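Local coordinates for GrpU microcompartment shell protein (Pectobacterium wasabiae, PDB 4OLP) that forms part of the protein shell of a glycyl-radical type bacterial microcompartment and binds an iron-sulfur cluster, probably for electron transport, at residues Arg19-Glu24 and Ala61-Phe66; Val32-Ile37 and Ala77-Val82; Gly38-Pro43 and Glu87-Ile92. All coordinates share one frame; numbering follows the deposited sequence.

Interaction 1: residues Arg19-Glu24 and Ala61-Phe66; sequences RRMPSE and AVSEIF
The ring of F66 and the pyrrolidine of P22 meet obliquely where the turn after helix 11-19 crosses the end of strand 60-65, with P22 CG 3.6 Å from F66 CZ. F66 CG stands anti to its own carbonyl carbon (chi1 -61°), which swings the ring back along the turn until CD2 lies beside the R20 carbonyl. Its backbone is tied to the same carbonyl: F66 N donates to R20 O over 3.1 Å, a nearly straight bond (162°) lying in the carbonyl plane. R20 bends at chi2 and runs alongside the F66 backbone, so that F66 O sits over one face of the guanidinium without being hydrogen-bonded to it. R20 NH2 instead forms a salt bridge outside this contact, with E64 of a neighbouring subunit.

M21 CG occupies the crowded position between backbone N and carbonyl carbon (chi1 44°), and a further bend at chi3 brings SD and CE over S63; M21 CB is 3.4 Å from S63 OG. That hydroxyl is held by its bond to E64 O (2.8 Å from S63 OG), approaching from above the carbonyl plane. P22 crosses E64 at about a right angle, its CG 3.8 Å from E64 OE1. Another neighbouring subunit, not the one whose E64 pairs with R20, adds packing; the turn thus ties a helix to strand 60-65, outermost in this chain's sheet, at a subunit boundary of the hexameric BMC-domain assembly.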
loop_
_atom_site.group_PDB
_atom_site.type_symbol
_atom_site.label_atom_id
_atom_site.label_comp_id
_atom_site.label_asym_id
_atom_site.label_seq_id
_atom_site.Cartn_x
_atom_site.Cartn_y
_atom_site.Cartn_z
ATOM N N ARG B 19 -3.682 -20.578 4.397
ATOM C CA ARG B 19 -3.607 -19.407 5.271
ATOM C C ARG B 19 -3.792 -18.125 4.505
ATOM O O ARG B 19 -4.265 -17.152 5.052
ATOM C CB ARG B 19 -2.252 -19.337 5.956
ATOM C CG ARG B 19 -2.212 -20.091 7.254
ATOM C CD ARG B 19 -0.872 -20.789 7.339
ATOM N NE ARG B 19 -0.944 -22.091 7.997
ATOM C CZ ARG B 19 0.099 -22.903 8.156
ATOM N NH1 ARG B 19 1.309 -22.532 7.738
ATOM N NH2 ARG B 19 -0.061 -24.082 8.748
ATOM N N ARG B 20 -3.417 -18.117 3.238
ATOM C CA ARG B 20 -3.486 -16.907 2.461
ATOM C C ARG B 20 -4.678 -16.824 1.514
ATOM O O ARG B 20 -4.705 -15.950 0.634
ATOM C CB ARG B 20 -2.226 -16.738 1.647
ATOM C CG ARG B 20 -1.062 -16.093 2.374
ATOM C CD ARG B 20 -0.784 -14.900 1.478
ATOM N NE ARG B 20 0.484 -14.190 1.557
ATOM C CZ ARG B 20 1.009 -13.517 0.525
ATOM N NH1 ARG B 20 0.408 -13.506 -0.665
ATOM N NH2 ARG B 20 2.155 -12.863 0.665
ATOM N N MET B 21 -5.658 -17.711 1.686
ATOM C CA MET B 21 -6.902 -17.606 0.944
ATOM C C MET B 21 -8.108 -17.407 1.873
ATOM O O MET B 21 -8.016 -17.646 3.070
ATOM C CB MET B 21 -7.115 -18.772 0.002
ATOM C CG MET B 21 -6.823 -20.139 0.551
ATOM S SD MET B 21 -6.437 -21.242 -0.841
ATOM C CE MET B 21 -8.042 -21.998 -1.034
ATOM N N PRO B 22 -9.232 -16.917 1.314
ATOM C CA PRO B 22 -10.477 -16.775 2.049
ATOM C C PRO B 22 -10.981 -18.084 2.658
ATOM O O PRO B 22 -10.833 -19.159 2.049
ATOM C CB PRO B 22 -11.457 -16.281 0.985
ATOM C CG PRO B 22 -10.632 -15.712 -0.104
ATOM C CD PRO B 22 -9.349 -16.457 -0.087
ATOM N N SER B 23 -11.608 -17.989 3.831
ATOM C CA SER B 23 -12.087 -19.179 4.530
ATOM C C SER B 23 -13.022 -19.991 3.620
ATOM O O SER B 23 -12.946 -21.216 3.576
ATOM C CB SER B 23 -12.780 -18.801 5.839
ATOM O OG SER B 23 -13.974 -18.095 5.589
ATOM N N GLU B 24 -13.844 -19.287 2.847
ATOM C CA GLU B 24 -14.810 -19.910 1.935
ATOM C C GLU B 24 -14.146 -20.809 0.885
ATOM O O GLU B 24 -14.615 -21.909 0.609
ATOM C CB GLU B 24 -15.626 -18.838 1.207
ATOM C CG GLU B 24 -16.599 -18.021 2.071
ATOM C CD GLU B 24 -15.970 -16.967 2.982
ATOM O OE1 GLU B 24 -16.644 -16.474 3.947
ATOM O OE2 GLU B 24 -14.806 -16.612 2.728
ATOM N N ALA B 61 -9.778 -26.014 -9.317
ATOM C CA ALA B 61 -10.332 -25.108 -8.354
ATOM C C ALA B 61 -9.462 -23.842 -8.401
ATOM O O ALA B 61 -8.288 -23.898 -8.766
ATOM C CB ALA B 61 -10.242 -25.775 -7.016
ATOM N N VAL B 62 -10.056 -22.697 -8.114
ATOM C CA VAL B 62 -9.327 -21.436 -8.177
ATOM C C VAL B 62 -9.527 -20.638 -6.918
ATOM O O VAL B 62 -10.559 -20.748 -6.233
ATOM C CB VAL B 62 -9.748 -20.532 -9.352
ATOM C CG1 VAL B 62 -9.101 -21.033 -10.630
ATOM C CG2 VAL B 62 -11.268 -20.456 -9.485
ATOM N N SER B 63 -8.548 -19.798 -6.639
ATOM C CA SER B 63 -8.662 -18.919 -5.515
ATOM C C SER B 63 -7.687 -17.783 -5.665
ATOM O O SER B 63 -6.672 -17.896 -6.352
ATOM C CB SER B 63 -8.431 -19.674 -4.217
ATOM O OG SER B 63 -8.420 -18.774 -3.132
ATOM N N GLU B 64 -8.059 -16.668 -5.054
ATOM C CA GLU B 64 -7.194 -15.542 -4.916
ATOM C C GLU B 64 -6.231 -15.912 -3.839
ATOM O O GLU B 64 -6.604 -16.593 -2.892
ATOM C CB GLU B 64 -7.986 -14.372 -4.310
ATOM C CG GLU B 64 -9.334 -14.033 -4.959
ATOM C CD GLU B 64 -10.508 -14.359 -4.042
ATOM O OE1 GLU B 64 -10.802 -15.572 -3.892
ATOM O OE2 GLU B 64 -11.134 -13.415 -3.502
ATOM N N ILE B 65 -5.015 -15.399 -3.953
ATOM C CA ILE B 65 -4.030 -15.446 -2.880
ATOM C C ILE B 65 -3.686 -14.002 -2.541
ATOM O O ILE B 65 -3.425 -13.194 -3.454
ATOM C CB ILE B 65 -2.767 -16.198 -3.351
ATOM C CG1 ILE B 65 -3.112 -17.635 -3.778
ATOM C CG2 ILE B 65 -1.696 -16.226 -2.280
ATOM C CD1 ILE B 65 -3.757 -18.492 -2.702
ATOM N N PHE B 66 -3.678 -13.688 -1.241
ATOM C CA PHE B 66 -3.495 -12.305 -0.740
ATOM C C PHE B 66 -2.032 -11.815 -0.621
ATOM O O PHE B 66 -1.464 -11.598 0.469
ATOM C CB PHE B 66 -4.204 -12.168 0.604
ATOM C CG PHE B 66 -5.675 -12.418 0.537
ATOM C CD1 PHE B 66 -6.471 -11.734 -0.385
ATOM C CD2 PHE B 66 -6.275 -13.325 1.398
ATOM C CE1 PHE B 66 -7.834 -11.958 -0.451
ATOM C CE2 PHE B 66 -7.637 -13.553 1.335
ATOM C CZ PHE B 66 -8.419 -12.866 0.415
#

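Interaction 2: residues Val32-Ile37 and Ala77-Val82; sequences VRIDAI and AIFGEV
A classic beta bulge interrupts the pairing here: D35 and A36 both face G80, and both amides share its carbonyl oxygen, though unequally. The bond from A36 N to G80 O is the good one, 3.0 Å and close to the C=O axis, whereas D35 N reaches G80 O at a strongly bent angle of 121° and binds it weakly. G80 N returns a bond to A36 O (3.2 Å), completing the antiparallel hydrogen-bonded pair. The next pair, I37 with F79, is non-hydrogen-bonded, and its two side chains lie side by side pointing the same way, I37 CG1 3.7 Å from F79 CD2. I34 joins them alongside, laying its CG1 4.0 Å from F79 CB.

Within segment 32-37, the bulge residue D35 is gripped side-on by R33, which is extended from CG to NE; NE and NH1 both donate to OD1 in the guanidinium plane, and R33 NE to D35 OD1 is 2.9 Å. This salt bridge would hold the carboxylate's rotation while D35 OD2 rests 3.4 Å from E81 CA, at the N-cap of helix 82-92. The side chains of D35 and V82 cross at about a right angle, D35 CB touching V82 CG2 (3.4 Å).

I37 and I34 pack against L14 of helix 11-19, and A36 turns instead to V85 of helix 82-92. Strand 3-7 bonds to I37 through I6, and strand 60-65 flanks 74-80 through A61 and S63.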
loop_
_atom_site.group_PDB
_atom_site.type_symbol
_atom_site.label_atom_id
_atom_site.label_comp_id
_atom_site.label_asym_id
_atom_site.label_seq_id
_atom_site.Cartn_x
_atom_site.Cartn_y
_atom_site.Cartn_z
ATOM N N VAL B 32 -10.974 -31.570 -4.682
ATOM C CA VAL B 32 -10.229 -31.711 -5.959
ATOM C C VAL B 32 -8.841 -32.334 -5.766
ATOM O O VAL B 32 -8.170 -32.075 -4.754
ATOM C CB VAL B 32 -10.116 -30.367 -6.679
ATOM C CG1 VAL B 32 -8.916 -29.568 -6.185
ATOM C CG2 VAL B 32 -10.044 -30.557 -8.162
ATOM N N ARG B 33 -8.437 -33.189 -6.699
ATOM C CA ARG B 33 -7.137 -33.834 -6.606
ATOM C C ARG B 33 -6.006 -32.859 -6.956
ATOM O O ARG B 33 -5.934 -32.367 -8.075
ATOM C CB ARG B 33 -7.064 -34.962 -7.599
ATOM C CG ARG B 33 -5.682 -35.551 -7.765
ATOM C CD ARG B 33 -5.758 -36.782 -8.610
ATOM N NE ARG B 33 -4.391 -37.179 -8.949
ATOM C CZ ARG B 33 -3.998 -38.412 -9.222
ATOM N NH1 ARG B 33 -2.727 -38.590 -9.498
ATOM N NH2 ARG B 33 -4.846 -39.457 -9.195
ATOM N N ILE B 34 -5.111 -32.577 -6.016
ATOM C CA ILE B 34 -4.152 -31.536 -6.296
ATOM C C ILE B 34 -2.795 -32.084 -6.677
ATOM O O ILE B 34 -1.895 -32.185 -5.841
ATOM C CB ILE B 34 -4.053 -30.553 -5.127
ATOM C CG1 ILE B 34 -5.429 -29.929 -4.865
ATOM C CG2 ILE B 34 -3.044 -29.460 -5.433
ATOM C CD1 ILE B 34 -5.535 -29.154 -3.579
ATOM N N ASP B 35 -2.670 -32.469 -7.935
ATOM C CA ASP B 35 -1.390 -32.917 -8.448
ATOM C C ASP B 35 -0.499 -31.687 -8.535
ATOM O O ASP B 35 0.693 -31.754 -8.242
ATOM C CB ASP B 35 -1.521 -33.507 -9.849
ATOM C CG ASP B 35 -2.209 -34.817 -9.887
ATOM O OD1 ASP B 35 -1.912 -35.637 -9.004
ATOM O OD2 ASP B 35 -2.994 -35.083 -10.829
ATOM N N ALA B 36 -1.086 -30.560 -8.937
ATOM C CA ALA B 36 -0.299 -29.375 -9.204
ATOM C C ALA B 36 -1.015 -28.096 -8.787
ATOM O O ALA B 36 -2.232 -28.065 -8.630
ATOM C CB ALA B 36 0.031 -29.327 -10.676
ATOM N N ILE B 37 -0.226 -27.054 -8.582
ATOM C CA ILE B 37 -0.735 -25.724 -8.306
ATOM C C ILE B 37 -0.063 -24.739 -9.250
ATOM O O ILE B 37 1.163 -24.623 -9.262
ATOM C CB ILE B 37 -0.448 -25.287 -6.857
ATOM C CG1 ILE B 37 -1.028 -26.299 -5.869
ATOM C CG2 ILE B 37 -1.053 -23.918 -6.611
ATOM C CD1 ILE B 37 -0.594 -26.094 -4.433
ATOM N N ALA B 77 -4.440 -18.741 -7.889
ATOM C CA ALA B 77 -3.910 -20.070 -7.683
ATOM C C ALA B 77 -4.881 -21.009 -8.345
ATOM O O ALA B 77 -6.069 -20.843 -8.183
ATOM C CB ALA B 77 -3.783 -20.371 -6.200
ATOM N N ILE B 78 -4.359 -21.963 -9.121
ATOM C CA ILE B 78 -5.148 -22.944 -9.843
ATOM C C ILE B 78 -4.745 -24.316 -9.339
ATOM O O ILE B 78 -3.584 -24.712 -9.444
ATOM C CB ILE B 78 -4.908 -22.822 -11.339
ATOM C CG1 ILE B 78 -5.677 -21.628 -11.863
ATOM C CG2 ILE B 78 -5.431 -24.020 -12.119
ATOM C CD1 ILE B 78 -4.917 -20.883 -12.940
ATOM N N PHE B 79 -5.702 -25.017 -8.741
ATOM C CA PHE B 79 -5.435 -26.301 -8.134
ATOM C C PHE B 79 -6.129 -27.350 -8.924
ATOM O O PHE B 79 -7.314 -27.202 -9.267
ATOM C CB PHE B 79 -5.992 -26.384 -6.721
ATOM C CG PHE B 79 -5.590 -25.263 -5.837
ATOM C CD1 PHE B 79 -6.298 -24.065 -5.836
ATOM C CD2 PHE B 79 -4.556 -25.421 -4.963
ATOM C CE1 PHE B 79 -5.949 -23.026 -5.002
ATOM C CE2 PHE B 79 -4.197 -24.392 -4.110
ATOM C CZ PHE B 79 -4.883 -23.188 -4.133
ATOM N N GLY B 80 -5.404 -28.421 -9.213
ATOM C CA GLY B 80 -6.003 -29.523 -9.919
ATOM C C GLY B 80 -4.993 -30.522 -10.386
ATOM O O GLY B 80 -3.917 -30.686 -9.791
ATOM N N GLU B 81 -5.394 -31.224 -11.440
ATOM C CA GLU B 81 -4.623 -32.300 -12.003
ATOM C C GLU B 81 -3.620 -31.714 -12.998
ATOM O O GLU B 81 -3.845 -30.626 -13.551
ATOM C CB GLU B 81 -5.572 -33.263 -12.680
ATOM C CG GLU B 81 -6.399 -34.069 -11.703
ATOM C CD GLU B 81 -7.891 -34.109 -12.063
ATOM O OE1 GLU B 81 -8.263 -34.920 -12.902
ATOM O OE2 GLU B 81 -8.721 -33.333 -11.512
ATOM N N VAL B 82 -2.505 -32.418 -13.191
ATOM C CA VAL B 82 -1.346 -31.834 -13.880
ATOM C C VAL B 82 -1.751 -31.309 -15.243
ATOM O O VAL B 82 -1.335 -30.219 -15.627
ATOM C CB VAL B 82 -0.184 -32.832 -14.074
ATOM C CG1 VAL B 82 1.037 -32.099 -14.606
ATOM C CG2 VAL B 82 0.167 -33.523 -12.769
#

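Interaction 3: residues Gly38-Pro43 and Glu87-Ile92; sequences GLIMLP and EAMRII
M89 makes the dense end of this contact, a thioether folded down from helix 82-92 onto strand 36-42 at G38. Its CG is anti to the carbonyl carbon, and bends at chi2 (-57°) and chi3 (-88°) curl the chain so that SD lies 4.0 Å from G38 CA, where the strand has no side chain. The terminal methyl reaches further along: M89 CE is 3.6 Å from L39 O and 3.8 Å from I40 CB, so one methyl touches both backbone and side chain. I40 sends its CG1 anti to the backbone N (chi1 178°), extending CD1 toward the helix to meet I92 tip to tip, with I40 CD1 3.5 Å from I92 CG2.

Packing thins toward the end of the strand. L42 crosses I92 obliquely and comes no nearer than 4.2 Å, between L42 CD2 and I92 CG2. Along the helix, M89 and I92 are the residues turned to the strand, one turn apart, whereas E87, R90 and I91 are exposed to solvent. The axes run nearly parallel, 9.4 Å apart at their closest. L39 points away from the helix, and both L39 and M41 pack on a neighbouring subunit.

No hydrogen bond joins strand and helix. The strand's backbone bonds serve strands 3-7 and 74-80, and helix amides such as those of I91 and I92 bond within the helix. Cohesion therefore rests on methyl and thioether groups packed against aliphatic side chains and the strand backbone, implying that shape and burial, rather than directed polar bonds, hold the helix to the sheet.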
loop_
_atom_site.group_PDB
_atom_site.type_symbol
_atom_site.label_atom_id
_atom_site.label_comp_id
_atom_site.label_asym_id
_atom_site.label_seq_id
_atom_site.Cartn_x
_atom_site.Cartn_y
_atom_site.Cartn_z
ATOM N N GLY B 38 -0.871 -24.016 -10.005
ATOM C CA GLY B 38 -0.360 -22.989 -10.868
ATOM C C GLY B 38 -0.567 -21.656 -10.177
ATOM O O GLY B 38 -1.652 -21.375 -9.634
ATOM N N LEU B 39 0.487 -20.852 -10.139
ATOM C CA LEU B 39 0.421 -19.567 -9.503
ATOM C C LEU B 39 0.763 -18.571 -10.558
ATOM O O LEU B 39 1.804 -18.677 -11.188
ATOM C CB LEU B 39 1.422 -19.477 -8.359
ATOM C CG LEU B 39 1.193 -20.487 -7.241
ATOM C CD1 LEU B 39 2.336 -20.457 -6.242
ATOM C CD2 LEU B 39 -0.127 -20.202 -6.534
ATOM N N ILE B 40 -0.103 -17.581 -10.738
ATOM C CA ILE B 40 0.138 -16.556 -11.734
ATOM C C ILE B 40 -0.346 -15.205 -11.220
ATOM O O ILE B 40 -1.391 -15.115 -10.564
ATOM C CB ILE B 40 -0.502 -16.944 -13.078
ATOM C CG1 ILE B 40 -0.287 -15.840 -14.117
ATOM C CG2 ILE B 40 -1.981 -17.256 -12.905
ATOM C CD1 ILE B 40 -0.240 -16.349 -15.543
ATOM N N MET B 41 0.443 -14.166 -11.486
ATOM C CA MET B 41 0.104 -12.811 -11.040
ATOM C C MET B 41 -0.621 -12.059 -12.139
ATOM O O MET B 41 -0.126 -11.954 -13.262
ATOM C CB MET B 41 1.344 -12.081 -10.578
ATOM C CG MET B 41 1.718 -12.498 -9.178
ATOM S SD MET B 41 2.898 -11.402 -8.385
ATOM C CE MET B 41 4.218 -11.370 -9.600
ATOM N N LEU B 42 -1.817 -11.583 -11.822
ATOM C CA LEU B 42 -2.719 -11.022 -12.831
ATOM C C LEU B 42 -3.333 -9.729 -12.353
ATOM O O LEU B 42 -3.563 -9.578 -11.143
ATOM C CB LEU B 42 -3.854 -11.990 -13.108
ATOM C CG LEU B 42 -3.517 -13.256 -13.886
ATOM C CD1 LEU B 42 -4.656 -14.271 -13.791
ATOM C CD2 LEU B 42 -3.220 -12.925 -15.338
ATOM N N PRO B 43 -3.608 -8.791 -13.298
ATOM C CA PRO B 43 -4.453 -7.643 -12.955
ATOM C C PRO B 43 -5.850 -8.137 -12.604
ATOM O O PRO B 43 -6.231 -9.250 -13.000
ATOM C CB PRO B 43 -4.480 -6.799 -14.246
ATOM C CG PRO B 43 -3.426 -7.354 -15.138
ATOM C CD PRO B 43 -3.227 -8.781 -14.728
ATOM N N GLU B 87 -2.855 -26.901 -18.866
ATOM C CA GLU B 87 -3.713 -26.336 -19.853
ATOM C C GLU B 87 -4.127 -24.923 -19.489
ATOM O O GLU B 87 -4.130 -24.068 -20.354
ATOM C CB GLU B 87 -4.948 -27.168 -20.020
ATOM C CG GLU B 87 -5.858 -26.572 -21.083
ATOM C CD GLU B 87 -7.128 -27.356 -21.366
ATOM O OE1 GLU B 87 -7.527 -28.270 -20.607
ATOM O OE2 GLU B 87 -7.753 -27.024 -22.381
ATOM N N ALA B 88 -4.489 -24.696 -18.221
ATOM C CA ALA B 88 -4.996 -23.411 -17.777
ATOM C C ALA B 88 -3.919 -22.349 -17.900
ATOM O O ALA B 88 -4.175 -21.277 -18.419
ATOM C CB ALA B 88 -5.499 -23.513 -16.344
ATOM N N MET B 89 -2.707 -22.663 -17.458
ATOM C CA MET B 89 -1.584 -21.713 -17.522
ATOM C C MET B 89 -1.238 -21.345 -18.954
ATOM O O MET B 89 -0.846 -20.212 -19.237
ATOM C CB MET B 89 -0.337 -22.284 -16.850
ATOM C CG MET B 89 -0.518 -22.612 -15.384
ATOM S SD MET B 89 -1.044 -21.226 -14.379
ATOM C CE MET B 89 0.548 -20.533 -13.948
ATOM N N ARG B 90 -1.392 -22.317 -19.846
ATOM C CA ARG B 90 -1.214 -22.103 -21.261
ATOM C C ARG B 90 -2.242 -21.108 -21.801
ATOM O O ARG B 90 -1.882 -20.083 -22.363
ATOM C CB ARG B 90 -1.381 -23.417 -22.007
ATOM C CG ARG B 90 -0.367 -23.519 -23.111
ATOM C CD ARG B 90 -0.869 -24.386 -24.237
ATOM N NE ARG B 90 -1.985 -23.772 -24.977
ATOM C CZ ARG B 90 -3.246 -24.207 -24.966
ATOM N NH1 ARG B 90 -3.598 -25.278 -24.253
ATOM N NH2 ARG B 90 -4.176 -23.566 -25.674
ATOM N N ILE B 91 -3.524 -21.411 -21.591
ATOM C CA ILE B 91 -4.633 -20.547 -21.998
ATOM C C ILE B 91 -4.454 -19.118 -21.502
ATOM O O ILE B 91 -4.844 -18.167 -22.173
ATOM C CB ILE B 91 -5.968 -21.092 -21.458
ATOM C CG1 ILE B 91 -6.313 -22.416 -22.147
ATOM C CG2 ILE B 91 -7.092 -20.076 -21.597
ATOM C CD1 ILE B 91 -7.778 -22.811 -22.151
ATOM N N ILE B 92 -3.889 -18.966 -20.309
ATOM C CA ILE B 92 -3.709 -17.651 -19.704
ATOM C C ILE B 92 -2.577 -16.878 -20.389
ATOM O O ILE B 92 -2.665 -15.666 -20.508
ATOM C CB ILE B 92 -3.504 -17.775 -18.177
ATOM C CG1 ILE B 92 -4.798 -18.260 -17.508
ATOM C CG2 ILE B 92 -3.105 -16.447 -17.567
ATOM C CD1 ILE B 92 -4.570 -18.952 -16.180
#

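In the fold
The three contacts share one antiparallel sheet, ordered 3-7, 36-42, 74-80, 60-65, and their segments alternate along the chain. Interactions 1 and 2, with centres 14 Å apart, join through neighbouring strands: A61 N lies 2.7 Å from F79 O, probably a hydrogen bond, and V62 packs on I78. Interactions 2 and 3 both use strand 36-42, and I78 bridges them, its N 2.8 Å from G38 O and its CD1 against I92 and M89. Interactions 1 and 3 lie on opposite sides of the chain's centre, about 16 Å apart centre to centre, yet both touch the same neighbouring subunit, whereas interaction 2 stays within the subunit. The structure is ligand-free, so no cluster is present.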